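Local coordinates for protein Thf1 (Thermosynechococcus elongatus, PDB 5MJR), which associates with the FtsH protease complex involved in photosystem II repair and may take part in building the photosynthetic membrane, at residues A[58-71]-A[101-115]. Residues are numbered along the deposited sequence; the frame is centred on the assembly and turned at random. Where two conformers were deposited one is given.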
ATOM      1  N   ARG A  58      -3.365 -10.301   8.183  0.50 12.20           N
ATOM      2  CA  ARG A  58      -3.432 -11.689   7.707  0.50 15.04           C
ATOM      3  C   ARG A  58      -4.242 -12.558   8.681  0.50 16.42           C
ATOM      4  O   ARG A  58      -4.912 -13.514   8.223  0.50 19.19           O
ATOM      5  CB  ARG A  58      -2.017 -12.236   7.564  0.50 17.28           C
ATOM      6  CG  ARG A  58      -1.302 -11.645   6.349  0.50 19.03           C
ATOM      7  CD  ARG A  58       0.097 -12.263   6.076  0.50 21.62           C
ATOM      8  NE  ARG A  58       0.991 -12.201   7.224  0.50 17.78           N
ATOM      9  CZ  ARG A  58       1.464 -13.232   7.961  0.50 18.01           C
ATOM     10  NH1 ARG A  58       1.166 -14.549   7.591  0.50 26.24           N
ATOM     11  NH2 ARG A  58       2.329 -12.858   9.044  0.50 11.75           N
ATOM     12  N   VAL A  59      -4.177 -12.288   9.987  1.00 15.43           N
ATOM     13  CA  VAL A  59      -4.884 -13.105  10.936  1.00 17.09           C
ATOM     14  C   VAL A  59      -6.384 -12.778  10.959  1.00 19.40           C
ATOM     15  O   VAL A  59      -7.152 -13.469  11.562  1.00 21.58           O
ATOM     16  CB  VAL A  59      -4.241 -13.207  12.319  1.00 24.78           C
ATOM     17  CG1 VAL A  59      -2.833 -13.643  12.251  1.00 28.82           C
ATOM     18  CG2 VAL A  59      -4.332 -11.952  12.983  1.00 25.52           C
ATOM     19  N   ASN A  60      -6.791 -11.704  10.317  1.00 16.68           N
ATOM     20  CA  ASN A  60      -8.199 -11.270  10.308  1.00 16.21           C
ATOM     21  C   ASN A  60      -8.929 -12.065   9.259  1.00 13.79           C
ATOM     22  O   ASN A  60      -8.607 -12.057   8.081  1.00 14.61           O
ATOM     23  CB  ASN A  60      -8.272  -9.783   9.983  1.00 16.21           C
ATOM     24  CG  ASN A  60      -9.652  -9.172  10.145  1.00 16.59           C
ATOM     25  OD1 ASN A  60     -10.614  -9.697   9.651  1.00 25.71           O
ATOM     26  ND2 ASN A  60      -9.756  -8.119  10.936  1.00 20.62           N
ATOM     27  N   VAL A  61      -9.960 -12.792   9.705  1.00 21.93           N
ATOM     28  CA  VAL A  61     -10.741 -13.657   8.849  1.00 20.37           C
ATOM     29  C   VAL A  61     -11.469 -12.957   7.678  1.00 16.17           C
ATOM     30  O   VAL A  61     -11.840 -13.592   6.658  1.00 22.53           O
ATOM     31  CB  VAL A  61     -11.779 -14.420   9.650  1.00 29.50           C
ATOM     32  CG1 VAL A  61     -12.852 -13.505  10.239  1.00 32.16           C
ATOM     33  CG2 VAL A  61     -12.411 -15.666   9.011  1.00 44.87           C
ATOM     34  N   ASP A  62     -11.639 -11.636   7.838  1.00 16.10           N
ATOM     35  CA  ASP A  62     -12.278 -10.862   6.817  1.00 15.40           C
ATOM     36  C   ASP A  62     -11.287 -10.207   5.826  1.00 12.38           C
ATOM     37  O   ASP A  62     -11.704  -9.562   4.873  1.00 13.73           O
ATOM     38  CB  ASP A  62     -13.184  -9.750   7.444  1.00 21.13           C
ATOM     39  CG  ASP A  62     -14.480 -10.277   8.056  1.00 26.44           C
ATOM     40  OD1 ASP A  62     -15.027 -11.329   7.576  1.00 41.12           O
ATOM     41  OD2 ASP A  62     -14.863  -9.666   9.070  1.00 52.23           O
ATOM     42  N   PHE A  63      -9.996 -10.375   6.042  1.00 11.27           N
ATOM     43  CA  PHE A  63      -9.027  -9.782   5.121  1.00 10.05           C
ATOM     44  C   PHE A  63      -8.696 -10.766   3.978  1.00 10.12           C
ATOM     45  O   PHE A  63      -8.445 -11.964   4.203  1.00 13.39           O
ATOM     46  CB  PHE A  63      -7.723  -9.474   5.877  1.00 10.44           C
ATOM     47  CG  PHE A  63      -6.624  -8.975   4.993  1.00  9.76           C
ATOM     48  CD1 PHE A  63      -6.627  -7.681   4.473  1.00 11.49           C
ATOM     49  CD2 PHE A  63      -5.567  -9.804   4.639  1.00 11.40           C
ATOM     50  CE1 PHE A  63      -5.599  -7.259   3.633  1.00 12.82           C
ATOM     51  CE2 PHE A  63      -4.582  -9.320   3.752  1.00 13.44           C
ATOM     52  CZ  PHE A  63      -4.595  -8.087   3.249  1.00 11.74           C
ATOM     53  N   ARG A  64      -8.577 -10.237   2.774  1.00 10.52           N
ATOM     54  CA  ARG A  64      -8.144 -10.989   1.606  1.00 11.22           C
ATOM     55  C   ARG A  64      -7.195 -10.085   0.782  1.00 10.14           C
ATOM     56  O   ARG A  64      -7.549  -8.974   0.398  1.00 11.90           O
ATOM     57  CB  ARG A  64      -9.317 -11.438   0.767  1.00 12.35           C
ATOM     58  CG  ARG A  64      -8.978 -12.248  -0.452  1.00 15.14           C
ATOM     59  CD  ARG A  64     -10.230 -12.759  -1.146  1.00 17.73           C
ATOM     60  NE  ARG A  64      -9.980 -13.424  -2.493  1.00 18.05           N
ATOM     61  CZ  ARG A  64      -9.740 -14.693  -2.742  1.00 22.89           C
ATOM     62  NH1 ARG A  64      -9.654 -15.512  -1.702  1.00 21.28           N
ATOM     63  NH2 ARG A  64      -9.648 -15.182  -4.063  1.00 20.74           N
ATOM     64  N   TYR A  65      -5.993 -10.600   0.546  1.00  9.78           N
ATOM     65  CA  TYR A  65      -5.038  -9.933  -0.305  1.00  9.61           C
ATOM     66  C   TYR A  65      -5.651  -9.570  -1.641  1.00  9.69           C
ATOM     67  O   TYR A  65      -6.407 -10.309  -2.225  1.00 10.37           O
ATOM     68  CB  TYR A  65      -3.871 -10.864  -0.599  1.00 10.43           C
ATOM     69  CG  TYR A  65      -2.812 -10.413  -1.546  1.00  8.34           C
ATOM     70  CD1 TYR A  65      -2.996 -10.545  -2.893  1.00 10.23           C
ATOM     71  CD2 TYR A  65      -1.654  -9.826  -1.081  1.00 10.93           C
ATOM     72  CE1 TYR A  65      -2.050 -10.087  -3.814  1.00 10.08           C
ATOM     73  CE2 TYR A  65      -0.713  -9.373  -2.003  1.00 11.09           C
ATOM     74  CZ  TYR A  65      -0.882  -9.471  -3.350  1.00 10.31           C
ATOM     75  OH  TYR A  65       0.082  -9.089  -4.224  1.00 12.31           O
ATOM     76  N   SER A  66      -5.241  -8.377  -2.155  1.00  8.81           N
ATOM     77  CA  SER A  66      -5.550  -8.004  -3.506  1.00  8.74           C
ATOM     78  C   SER A  66      -4.452  -7.115  -4.024  1.00  8.80           C
ATOM     79  O   SER A  66      -3.662  -6.618  -3.225  1.00  8.55           O
ATOM     80  CB  SER A  66      -6.868  -7.223  -3.549  1.00  9.81           C
ATOM     81  OG  SER A  66      -6.744  -5.962  -3.004  1.00 10.44           O
ATOM     82  N   PRO A  67      -4.423  -6.757  -5.304  1.00  8.08           N
ATOM     83  CA  PRO A  67      -3.420  -5.806  -5.822  1.00  9.21           C
ATOM     84  C   PRO A  67      -3.491  -4.433  -5.236  1.00  7.86           C
ATOM     85  O   PRO A  67      -2.479  -3.713  -5.306  1.00  9.14           O
ATOM     86  CB  PRO A  67      -3.620  -5.846  -7.323  1.00  9.57           C
ATOM     87  CG  PRO A  67      -4.212  -7.208  -7.556  1.00 12.25           C
ATOM     88  CD  PRO A  67      -5.138  -7.465  -6.379  1.00  9.45           C
ATOM     89  N   LEU A  68      -4.638  -4.038  -4.678  1.00  8.67           N
ATOM     90  CA  LEU A  68      -4.741  -2.713  -4.045  1.00  9.16           C
ATOM     91  C   LEU A  68      -3.856  -2.725  -2.756  1.00  8.85           C
ATOM     92  O   LEU A  68      -3.183  -1.738  -2.454  1.00  9.41           O
ATOM     93  CB  LEU A  68      -6.145  -2.340  -3.742  1.00  9.27           C
ATOM     94  CG  LEU A  68      -6.425  -1.000  -3.089  1.00  9.37           C
ATOM     95  CD1 LEU A  68      -5.999   0.121  -4.011  1.00 10.64           C
ATOM     96  CD2 LEU A  68      -7.876  -0.856  -2.670  1.00 11.46           C
ATOM     97  N   PHE A  69      -3.983  -3.805  -1.977  1.00  8.88           N
ATOM     98  CA  PHE A  69      -3.088  -3.960  -0.825  1.00  9.05           C
ATOM     99  C   PHE A  69      -1.618  -4.032  -1.238  1.00  8.35           C
ATOM    100  O   PHE A  69      -0.799  -3.365  -0.586  1.00  8.84           O
ATOM    101  CB  PHE A  69      -3.526  -5.229  -0.083  1.00  9.76           C
ATOM    102  CG  PHE A  69      -2.604  -5.635   1.070  1.00  9.34           C
ATOM    103  CD1 PHE A  69      -2.648  -5.040   2.246  1.00 14.00           C
ATOM    104  CD2 PHE A  69      -1.695  -6.618   0.820  1.00 12.37           C
ATOM    105  CE1 PHE A  69      -1.719  -5.453   3.276  1.00 15.41           C
ATOM    106  CE2 PHE A  69      -0.837  -7.097   1.775  1.00 18.42           C
ATOM    107  CZ  PHE A  69      -0.880  -6.495   2.973  1.00 17.30           C
ATOM    108  N   ALA A  70      -1.316  -4.773  -2.275  1.00  8.04           N
ATOM    109  CA  ALA A  70       0.047  -4.827  -2.748  1.00  8.01           C
ATOM    110  C   ALA A  70       0.610  -3.479  -3.043  1.00  7.73           C
ATOM    111  O   ALA A  70       1.734  -3.097  -2.650  1.00  8.13           O
ATOM    112  CB  ALA A  70       0.223  -5.754  -3.922  1.00  9.31           C
ATOM    113  N   LEU A  71      -0.160  -2.685  -3.794  1.00  7.51           N
ATOM    114  CA  LEU A  71       0.252  -1.353  -4.152  1.00  7.32           C
ATOM    115  C   LEU A  71       0.450  -0.495  -2.905  1.00  7.67           C
ATOM    116  O   LEU A  71       1.405   0.293  -2.812  1.00  8.45           O
ATOM    117  CB  LEU A  71      -0.674  -0.698  -5.160  1.00  8.54           C
ATOM    118  CG  LEU A  71      -0.294   0.691  -5.680  1.00  9.01           C
ATOM    119  CD1 LEU A  71       1.019   0.705  -6.344  1.00 11.36           C
ATOM    120  CD2 LEU A  71      -1.421   1.187  -6.574  1.00 11.52           C
ATOM    121  N   GLU A 101       6.213 -12.360   6.261  1.00  9.46           N
ATOM    122  CA  GLU A 101       4.763 -12.274   6.295  1.00  8.66           C
ATOM    123  C   GLU A 101       4.086 -13.379   5.431  1.00  9.46           C
ATOM    124  O   GLU A 101       2.887 -13.285   5.221  1.00 10.90           O
ATOM    125  CB  GLU A 101       4.331 -10.901   5.747  1.00 11.01           C
ATOM    126  CG  GLU A 101       4.759  -9.748   6.536  1.00 11.14           C
ATOM    127  CD  GLU A 101       4.057  -9.555   7.860  1.00 10.15           C
ATOM    128  OE1 GLU A 101       3.150 -10.254   8.286  1.00 12.08           O
ATOM    129  OE2 GLU A 101       4.499  -8.526   8.506  1.00 11.81           O
ATOM    130  N   GLU A 102       4.861 -14.411   5.032  1.00  9.17           N
ATOM    131  CA  GLU A 102       4.276 -15.454   4.212  1.00  9.62           C
ATOM    132  C   GLU A 102       3.617 -14.881   2.954  1.00  9.52           C
ATOM    133  O   GLU A 102       2.542 -15.288   2.485  1.00 11.31           O
ATOM    134  CB  GLU A 102       3.325 -16.341   5.001  1.00 12.10           C
ATOM    135  CG  GLU A 102       4.005 -16.957   6.284  1.00 17.42           C
ATOM    136  CD  GLU A 102       3.143 -17.916   7.049  1.00 25.82           C
ATOM    137  OE1 GLU A 102       3.214 -19.057   6.690  1.00 45.79           O
ATOM    138  OE2 GLU A 102       2.381 -17.527   7.917  1.00 29.42           O
ATOM    139  N   MET A 103       4.337 -13.900   2.373  1.00  9.10           N
ATOM    140  CA  MET A 103       4.037 -13.350   1.067  0.50  8.62           C
ATOM    141  C   MET A 103       5.237 -13.440   0.159  1.00  8.97           C
ATOM    142  O   MET A 103       6.355 -13.828   0.578  1.00 11.77           O
ATOM    143  CB  MET A 103       3.606 -11.876   1.186  0.50  9.87           C
ATOM    144  CG  MET A 103       2.395 -11.699   2.127  0.50 11.80           C
ATOM    145  SD  MET A 103       1.692 -10.059   2.172  0.50 14.34           S
ATOM    146  CE  MET A 103       0.255 -10.345   3.192  0.50 16.76           C
ATOM    147  N   ASN A 104       5.049 -13.121  -1.107  1.00  9.22           N
ATOM    148  CA  ASN A 104       6.049 -13.240  -2.168  1.00  8.82           C
ATOM    149  C   ASN A 104       6.400 -11.866  -2.660  1.00  8.19           C
ATOM    150  O   ASN A 104       5.519 -11.206  -3.232  1.00  9.50           O
ATOM    151  CB  ASN A 104       5.506 -14.152  -3.302  1.00 10.09           C
ATOM    152  CG  ASN A 104       6.485 -14.341  -4.398  1.00  9.46           C
ATOM    153  OD1 ASN A 104       7.335 -13.482  -4.664  1.00 11.61           O
ATOM    154  ND2 ASN A 104       6.347 -15.429  -5.139  1.00 10.06           N
ATOM    155  N   PRO A 105       7.605 -11.388  -2.381  1.00  9.99           N
ATOM    156  CA  PRO A 105       7.943  -9.994  -2.755  1.00  9.11           C
ATOM    157  C   PRO A 105       7.771  -9.761  -4.260  1.00  8.39           C
ATOM    158  O   PRO A 105       7.426  -8.624  -4.648  1.00 10.05           O
ATOM    159  CB  PRO A 105       9.423  -9.842  -2.275  1.00 10.14           C
ATOM    160  CG  PRO A 105       9.924 -11.270  -2.202  1.00  9.19           C
ATOM    161  CD  PRO A 105       8.744 -12.144  -1.804  1.00 10.10           C
ATOM    162  N   GLN A 106       8.062 -10.747  -5.091  1.00  9.23           N
ATOM    163  CA  GLN A 106       7.916 -10.609  -6.517  1.00  9.04           C
ATOM    164  C   GLN A 106       6.464 -10.478  -6.904  1.00  9.54           C
ATOM    165  O   GLN A 106       6.138  -9.706  -7.840  1.00 10.66           O
ATOM    166  CB  GLN A 106       8.570 -11.719  -7.310  1.00 10.65           C
ATOM    167  CG  GLN A 106       8.677 -11.501  -8.774  1.00 13.41           C
ATOM    168  CD  GLN A 106       9.410 -10.254  -9.188  1.00 14.17           C
ATOM    169  OE1 GLN A 106      10.259  -9.730  -8.486  1.00 15.52           O
ATOM    170  NE2 GLN A 106       9.130  -9.809 -10.420  1.00 16.33           N
ATOM    171  N   GLN A 107       5.569 -11.188  -6.253  1.00  8.56           N
ATOM    172  CA  GLN A 107       4.118 -11.021  -6.513  1.00  9.25           C
ATOM    173  C   GLN A 107       3.700  -9.622  -6.101  1.00  9.58           C
ATOM    174  O   GLN A 107       2.971  -8.943  -6.858  1.00  9.53           O
ATOM    175  CB  GLN A 107       3.278 -12.052  -5.768  1.00  9.83           C
ATOM    176  CG  GLN A 107       1.777 -11.923  -6.020  1.00 10.43           C
ATOM    177  CD  GLN A 107       0.911 -12.920  -5.345  1.00  9.91           C
ATOM    178  OE1 GLN A 107       1.369 -13.716  -4.507  1.00 11.24           O
ATOM    179  NE2 GLN A 107      -0.375 -12.890  -5.636  1.00 11.83           N
ATOM    180  N   LEU A 108       4.116  -9.121  -4.923  1.00  8.91           N
ATOM    181  CA  LEU A 108       3.699  -7.783  -4.568  1.00  8.29           C
ATOM    182  C   LEU A 108       4.255  -6.762  -5.586  1.00  8.25           C
ATOM    183  O   LEU A 108       3.537  -5.767  -5.908  1.00  9.65           O
ATOM    184  CB  LEU A 108       4.144  -7.396  -3.138  1.00 10.05           C
ATOM    185  CG  LEU A 108       3.163  -7.785  -2.042  1.00 10.34           C
ATOM    186  CD1 LEU A 108       3.116  -9.321  -1.815  1.00 12.99           C
ATOM    187  CD2 LEU A 108       3.416  -6.971  -0.799  1.00 11.57           C
ATOM    188  N   LYS A 109       5.504  -6.903  -5.986  1.00  8.58           N
ATOM    189  CA  LYS A 109       6.099  -5.965  -6.949  1.00  9.61           C
ATOM    190  C   LYS A 109       5.359  -6.011  -8.283  1.00 10.52           C
ATOM    191  O   LYS A 109       5.046  -4.920  -8.852  1.00 10.35           O
ATOM    192  CB  LYS A 109       7.568  -6.233  -7.157  1.00 11.71           C
ATOM    193  CG  LYS A 109       8.446  -5.866  -5.990  1.00 15.71           C
ATOM    194  CD  LYS A 109       9.880  -6.294  -6.436  1.00 21.62           C
ATOM    195  CE  LYS A 109      10.745  -6.307  -5.311  1.00 30.59           C
ATOM    196  NZ  LYS A 109      12.189  -6.618  -5.585  1.00 44.32           N
ATOM    197  N   GLU A 110       5.004  -7.202  -8.786  1.00  9.00           N
ATOM    198  CA  GLU A 110       4.332  -7.251 -10.048  1.00  9.98           C
ATOM    199  C   GLU A 110       2.919  -6.688  -9.914  1.00  9.91           C
ATOM    200  O   GLU A 110       2.415  -5.996 -10.821  1.00 11.94           O
ATOM    201  CB  GLU A 110       4.341  -8.655 -10.554  1.00 10.59           C
ATOM    202  CG  GLU A 110       5.701  -9.150 -11.057  1.00 12.57           C
ATOM    203  CD  GLU A 110       5.794 -10.531 -11.692  1.00 13.91           C
ATOM    204  OE1 GLU A 110       4.767 -11.063 -12.167  1.00 19.06           O
ATOM    205  OE2 GLU A 110       6.947 -11.043 -11.745  1.00 17.13           O
ATOM    206  N   ASP A 111       2.236  -6.972  -8.814  1.00  8.71           N
ATOM    207  CA  ASP A 111       0.880  -6.456  -8.599  1.00  8.89           C
ATOM    208  C   ASP A 111       0.966  -4.976  -8.509  1.00  9.40           C
ATOM    209  O   ASP A 111       0.076  -4.242  -9.067  1.00 11.52           O
ATOM    210  CB  ASP A 111       0.200  -7.045  -7.397  1.00  9.87           C
ATOM    211  CG  ASP A 111      -0.495  -8.359  -7.690  1.00 13.22           C
ATOM    212  OD1 ASP A 111      -0.779  -8.677  -8.869  1.00 13.26           O
ATOM    213  OD2 ASP A 111      -0.778  -9.101  -6.749  1.00 13.33           O
ATOM    214  N   ALA A 112       1.916  -4.396  -7.798  1.00  8.95           N
ATOM    215  CA  ALA A 112       2.021  -2.902  -7.725  1.00  9.98           C
ATOM    216  C   ALA A 112       2.239  -2.374  -9.168  1.00 10.92           C
ATOM    217  O   ALA A 112       1.637  -1.328  -9.522  1.00 11.95           O
ATOM    218  CB  ALA A 112       3.125  -2.552  -6.776  1.00 11.37           C
ATOM    219  N   ALA A 113       3.143  -2.980  -9.888  1.00 10.14           N
ATOM    220  CA  ALA A 113       3.482  -2.493 -11.239  1.00 12.56           C
ATOM    221  C   ALA A 113       2.294  -2.591 -12.193  1.00 11.88           C
ATOM    222  O   ALA A 113       2.210  -1.883 -13.199  1.00 13.38           O
ATOM    223  CB  ALA A 113       4.689  -3.249 -11.790  1.00 14.46           C
ATOM    224  N   SER A 114       1.393  -3.549 -11.953  1.00 11.91           N
ATOM    225  CA  SER A 114       0.229  -3.782 -12.857  1.00 10.63           C
ATOM    226  C   SER A 114      -0.673  -2.556 -12.943  1.00 10.72           C
ATOM    227  O   SER A 114      -1.455  -2.454 -13.893  1.00 14.79           O
ATOM    228  CB  SER A 114      -0.563  -5.021 -12.468  1.00 11.32           C
ATOM    229  OG  SER A 114      -1.315  -4.885 -11.289  1.00 11.50           O
ATOM    230  N   TRP A 115      -0.606  -1.657 -11.974  1.00  9.36           N
ATOM    231  CA  TRP A 115      -1.399  -0.429 -12.034  1.00  9.72           C
ATOM    232  C   TRP A 115      -0.887   0.569 -13.062  1.00  9.71           C
ATOM    233  O   TRP A 115      -1.611   1.531 -13.396  1.00 11.23           O
ATOM    234  CB  TRP A 115      -1.476   0.146 -10.627  1.00  9.43           C
ATOM    235  CG  TRP A 115      -2.219  -0.653  -9.631  1.00  9.20           C
ATOM    236  CD1 TRP A 115      -1.701  -1.620  -8.803  1.00  9.49           C
ATOM    237  CD2 TRP A 115      -3.579  -0.564  -9.284  1.00  8.01           C
ATOM    238  NE1 TRP A 115      -2.643  -2.114  -7.987  1.00  9.00           N
ATOM    239  CE2 TRP A 115      -3.843  -1.497  -8.241  1.00  7.98           C
ATOM    240  CE3 TRP A 115      -4.643   0.181  -9.759  1.00  8.88           C
ATOM    241  CZ2 TRP A 115      -5.081  -1.664  -7.657  1.00  8.28           C
ATOM    242  CZ3 TRP A 115      -5.873   0.035  -9.215  1.00  9.71           C
ATOM    243  CH2 TRP A 115      -6.106  -0.912  -8.193  1.00  9.13           C
TER
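Trp115 NE1 donates to Pro67 O at 3.1 Å, near the indole plane but from above the carbonyl plane. Leu71 N reaches the same oxygen from the opposite face. Leu71 CD2 sits over the five-membered ring of Trp115, 3.6 Å from its centroid and 10° off the normal, a CH-pi contact. Replacing Trp115 by an alanine would probably cost Pro67 O its indole donor and open a gap beside Leu71 CD2. One turn before Trp115, Asp111 OD2 accepts from Tyr65 OH at 2.7 Å through its anti lone pair; Tyr65 CG anti to the backbone N (chi1 176°) extends the phenol to it, with Leu108 CD1 3.8 Å from Tyr65 CE2. At the far end Arg58 NE and NH2 (2.8 Å) grip Glu101 OE1 in a side-on salt bridge, while NH1 makes a longer one to Glu102 OE2. Met103 SD lies at the Phe69 ring edge, a Met-aromatic contact. Further out, Phe159 meets the indole, and a Schellman motif (C-prime Glu102) ends helix 90-100. Segment 67-71 of helix 67-80 crosses helix 105-113 at -99°, axes 7.9 Å apart, Ala70 CB packing against Asp111 CB: a near-perpendicular helix-helix crossing in the all-helical Thf1 fold.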